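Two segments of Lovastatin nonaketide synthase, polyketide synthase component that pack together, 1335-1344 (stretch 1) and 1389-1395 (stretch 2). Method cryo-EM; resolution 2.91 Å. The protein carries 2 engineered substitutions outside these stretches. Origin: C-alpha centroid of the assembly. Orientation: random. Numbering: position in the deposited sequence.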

# COMPACT_ATOMS: atom_id res chain seq x y z
N GLN A 1335 73.39 -46.16 -36.78
CA GLN A 1335 72.19 -46.57 -37.51
C GLN A 1335 71.03 -46.76 -36.54
O GLN A 1335 70.25 -47.71 -36.64
CB GLN A 1335 72.44 -47.84 -38.31
CG GLN A 1335 73.60 -47.74 -39.29
CD GLN A 1335 73.42 -46.62 -40.30
OE1 GLN A 1335 73.51 -45.44 -39.96
NE2 GLN A 1335 73.17 -46.99 -41.55
N ILE A 1336 70.91 -45.83 -35.58
CA ILE A 1336 69.90 -45.93 -34.53
C ILE A 1336 68.54 -45.44 -35.00
O ILE A 1336 67.57 -45.52 -34.23
CB ILE A 1336 70.40 -45.18 -33.28
CG1 ILE A 1336 71.63 -45.89 -32.72
CG2 ILE A 1336 69.33 -45.11 -32.22
CD1 ILE A 1336 72.50 -45.01 -31.85
N GLU A 1337 68.42 -44.96 -36.24
CA GLU A 1337 67.10 -44.71 -36.80
C GLU A 1337 66.31 -46.00 -36.97
O GLU A 1337 65.09 -45.95 -37.17
CB GLU A 1337 67.23 -43.99 -38.14
CG GLU A 1337 65.91 -43.48 -38.70
CD GLU A 1337 66.10 -42.66 -39.96
OE1 GLU A 1337 67.26 -42.49 -40.40
OE2 GLU A 1337 65.09 -42.18 -40.51
N TRP A 1338 66.98 -47.15 -36.90
CA TRP A 1338 66.33 -48.45 -36.99
C TRP A 1338 66.01 -48.96 -35.59
O TRP A 1338 66.86 -48.90 -34.69
CB TRP A 1338 67.23 -49.45 -37.73
CG TRP A 1338 67.38 -49.15 -39.19
CD1 TRP A 1338 66.82 -49.83 -40.23
CD2 TRP A 1338 68.15 -48.09 -39.77
NE1 TRP A 1338 67.19 -49.26 -41.42
CE2 TRP A 1338 68.01 -48.19 -41.17
CE3 TRP A 1338 68.94 -47.06 -39.25
CZ2 TRP A 1338 68.62 -47.30 -42.05
CZ3 TRP A 1338 69.56 -46.18 -40.13
CH2 TRP A 1338 69.39 -46.31 -41.51
N LEU A 1339 64.78 -49.46 -35.40
CA LEU A 1339 64.29 -49.73 -34.06
C LEU A 1339 65.14 -50.76 -33.32
O LEU A 1339 65.22 -50.73 -32.09
CB LEU A 1339 62.83 -50.20 -34.11
CG LEU A 1339 62.53 -51.61 -34.62
CD1 LEU A 1339 61.08 -51.96 -34.31
CD2 LEU A 1339 62.80 -51.73 -36.11
N GLU A 1340 65.78 -51.69 -34.05
CA GLU A 1340 66.69 -52.62 -33.38
C GLU A 1340 67.86 -51.86 -32.75
O GLU A 1340 68.15 -52.02 -31.56
CB GLU A 1340 67.20 -53.66 -34.38
CG GLU A 1340 66.13 -54.55 -34.98
CD GLU A 1340 65.42 -53.91 -36.15
OE1 GLU A 1340 65.85 -52.82 -36.59
OE2 GLU A 1340 64.42 -54.49 -36.64
N GLN A 1341 68.52 -51.02 -33.54
CA GLN A 1341 69.56 -50.17 -32.99
C GLN A 1341 69.01 -49.20 -31.96
O GLN A 1341 69.76 -48.74 -31.11
CB GLN A 1341 70.27 -49.40 -34.11
CG GLN A 1341 71.22 -50.25 -34.94
CD GLN A 1341 72.48 -50.63 -34.17
OE1 GLN A 1341 72.60 -50.35 -32.98
NE2 GLN A 1341 73.42 -51.26 -34.86
N VAL A 1342 67.71 -48.89 -32.00
CA VAL A 1342 67.11 -48.08 -30.94
C VAL A 1342 67.13 -48.85 -29.62
O VAL A 1342 67.69 -48.39 -28.62
CB VAL A 1342 65.68 -47.67 -31.31
CG1 VAL A 1342 65.01 -46.95 -30.15
CG2 VAL A 1342 65.69 -46.79 -32.54
N LEU A 1343 66.51 -50.03 -29.60
CA LEU A 1343 66.49 -50.83 -28.39
C LEU A 1343 67.90 -51.14 -27.90
O LEU A 1343 68.11 -51.36 -26.70
CB LEU A 1343 65.71 -52.12 -28.62
CG LEU A 1343 64.20 -52.03 -28.41
CD1 LEU A 1343 63.59 -50.92 -29.24
CD2 LEU A 1343 63.54 -53.36 -28.73
N ALA A 1344 68.87 -51.16 -28.81
CA ALA A 1344 70.26 -51.34 -28.39
C ALA A 1344 70.82 -50.07 -27.76
O ALA A 1344 71.20 -50.06 -26.59
CB ALA A 1344 71.11 -51.76 -29.59
N LEU A 1389 62.65 -43.10 -23.85
CA LEU A 1389 63.46 -42.40 -24.85
C LEU A 1389 63.63 -43.20 -26.13
O LEU A 1389 64.18 -42.67 -27.10
CB LEU A 1389 64.84 -42.05 -24.28
CG LEU A 1389 65.98 -43.08 -24.37
CD1 LEU A 1389 67.31 -42.41 -24.11
CD2 LEU A 1389 65.77 -44.22 -23.39
N LEU A 1390 63.17 -44.46 -26.16
CA LEU A 1390 63.35 -45.28 -27.36
C LEU A 1390 62.73 -44.64 -28.59
O LEU A 1390 63.45 -44.46 -29.59
CB LEU A 1390 62.78 -46.68 -27.10
CG LEU A 1390 63.61 -47.62 -26.22
CD1 LEU A 1390 63.87 -47.02 -24.84
CD2 LEU A 1390 62.92 -48.96 -26.09
N PRO A 1391 61.45 -44.27 -28.60
CA PRO A 1391 60.91 -43.58 -29.78
C PRO A 1391 61.59 -42.25 -30.05
O PRO A 1391 61.73 -41.86 -31.22
CB PRO A 1391 59.43 -43.39 -29.43
CG PRO A 1391 59.36 -43.48 -27.95
CD PRO A 1391 60.43 -44.45 -27.55
N THR A 1392 62.03 -41.55 -29.01
CA THR A 1392 62.72 -40.28 -29.21
C THR A 1392 64.15 -40.49 -29.69
O THR A 1392 64.69 -39.64 -30.41
CB THR A 1392 62.72 -39.47 -27.91
OG1 THR A 1392 63.53 -40.13 -26.93
CG2 THR A 1392 61.30 -39.32 -27.37
N VAL A 1393 64.77 -41.61 -29.31
CA VAL A 1393 66.15 -41.87 -29.71
C VAL A 1393 66.26 -41.98 -31.23
O VAL A 1393 67.25 -41.54 -31.82
CB VAL A 1393 66.68 -43.13 -29.00
CG1 VAL A 1393 67.78 -43.78 -29.81
CG2 VAL A 1393 67.19 -42.77 -27.62
N ARG A 1394 65.24 -42.55 -31.88
CA ARG A 1394 65.20 -42.59 -33.34
C ARG A 1394 64.66 -41.30 -33.95
O ARG A 1394 64.28 -41.29 -35.12
CB ARG A 1394 64.36 -43.78 -33.82
CG ARG A 1394 62.99 -43.92 -33.17
CD ARG A 1394 62.20 -45.05 -33.83
NE ARG A 1394 60.92 -45.29 -33.18
CZ ARG A 1394 60.71 -46.18 -32.22
NH1 ARG A 1394 61.69 -46.94 -31.75
NH2 ARG A 1394 59.49 -46.32 -31.71
N SER A 1395 64.61 -40.21 -33.17
CA SER A 1395 64.17 -38.91 -33.67
C SER A 1395 62.73 -38.97 -34.19
O SER A 1395 62.37 -38.26 -35.13
CB SER A 1395 65.10 -38.39 -34.76
OG SER A 1395 66.44 -38.32 -34.30

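This contact is made by shape and apolar surface, with no hydrogen bond crossing it. Two helical segments, 1339-1344 and one ending at Val1393, approach to 9.0 Å between axes at 129°, an oblique crossing somewhat nearer perpendicular than antiparallel, and about 355 Å² is buried in total.

Val1342 is the centre. Its CA-to-CB bond points toward the other stretch, and with chi1 at t both methyls face it. CG1 sits 3.8 Å from Leu1390 CB and 4.2 Å from Val1393 CG1, and it presses to 3.0 Å from Leu1390 O, a tight approach to the backbone itself. CG2 lies 3.5 Å from Arg1394 CB, and CG1 is 3.7 Å from Arg1394 NH1. A beta-branched residue fills this place with no flexible end to position, and the CA atoms of Val1342 and Leu1390 stand only 5.9 Å apart.

Val1393 answers from the second helix, also directed toward its partner and also t. Its CG1 meets Ile1336 CG2 at 3.2 Å, a buried apolar contact shorter than methyls normally pack, so at 2.91 Å resolution its exact spacing is uncertain. Ile1336 precedes the first helix, in a type I turn from Gln1335 to Trp1338; its CB points sideways, yet the CG2 branch starts directly from CB and needs no long reach to touch Val1393.

The leucines close the other end. Leu1343 starts out pointing away, but its m, p rotamer (chi1 -86°, chi2 54°) brings the tip back, so that CD1 lies 3.8 Å from Leu1390 CD2. Leu1390, sideways at CB, uses the same pair of wells, -76° and 58°. Here the longer side chain earns its place: the extra carbon lets an off-axis residue send a methyl to the contact.

Arg1394, the first residue to leave helical phi/psi, contributes the largest covered area, 87 Å². The p value of chi1 (50°) sets the direction of the chain, and chi2 and chi3, both t, keep it extended alongside the start of the first helix. Its CB is also 3.7 Å from Ile1336 O. Farther out, NH1 comes within 4.2 Å of Leu1339 CB, the guanidinium lying oblique to it. Glu1337, although its CA is 4.5 Å from that of Arg1394, points away with an extended t, t chain, and forms no salt bridge here. The rule is compact branching at the centre, adjustable leucines at one end, and a long arginine at the other.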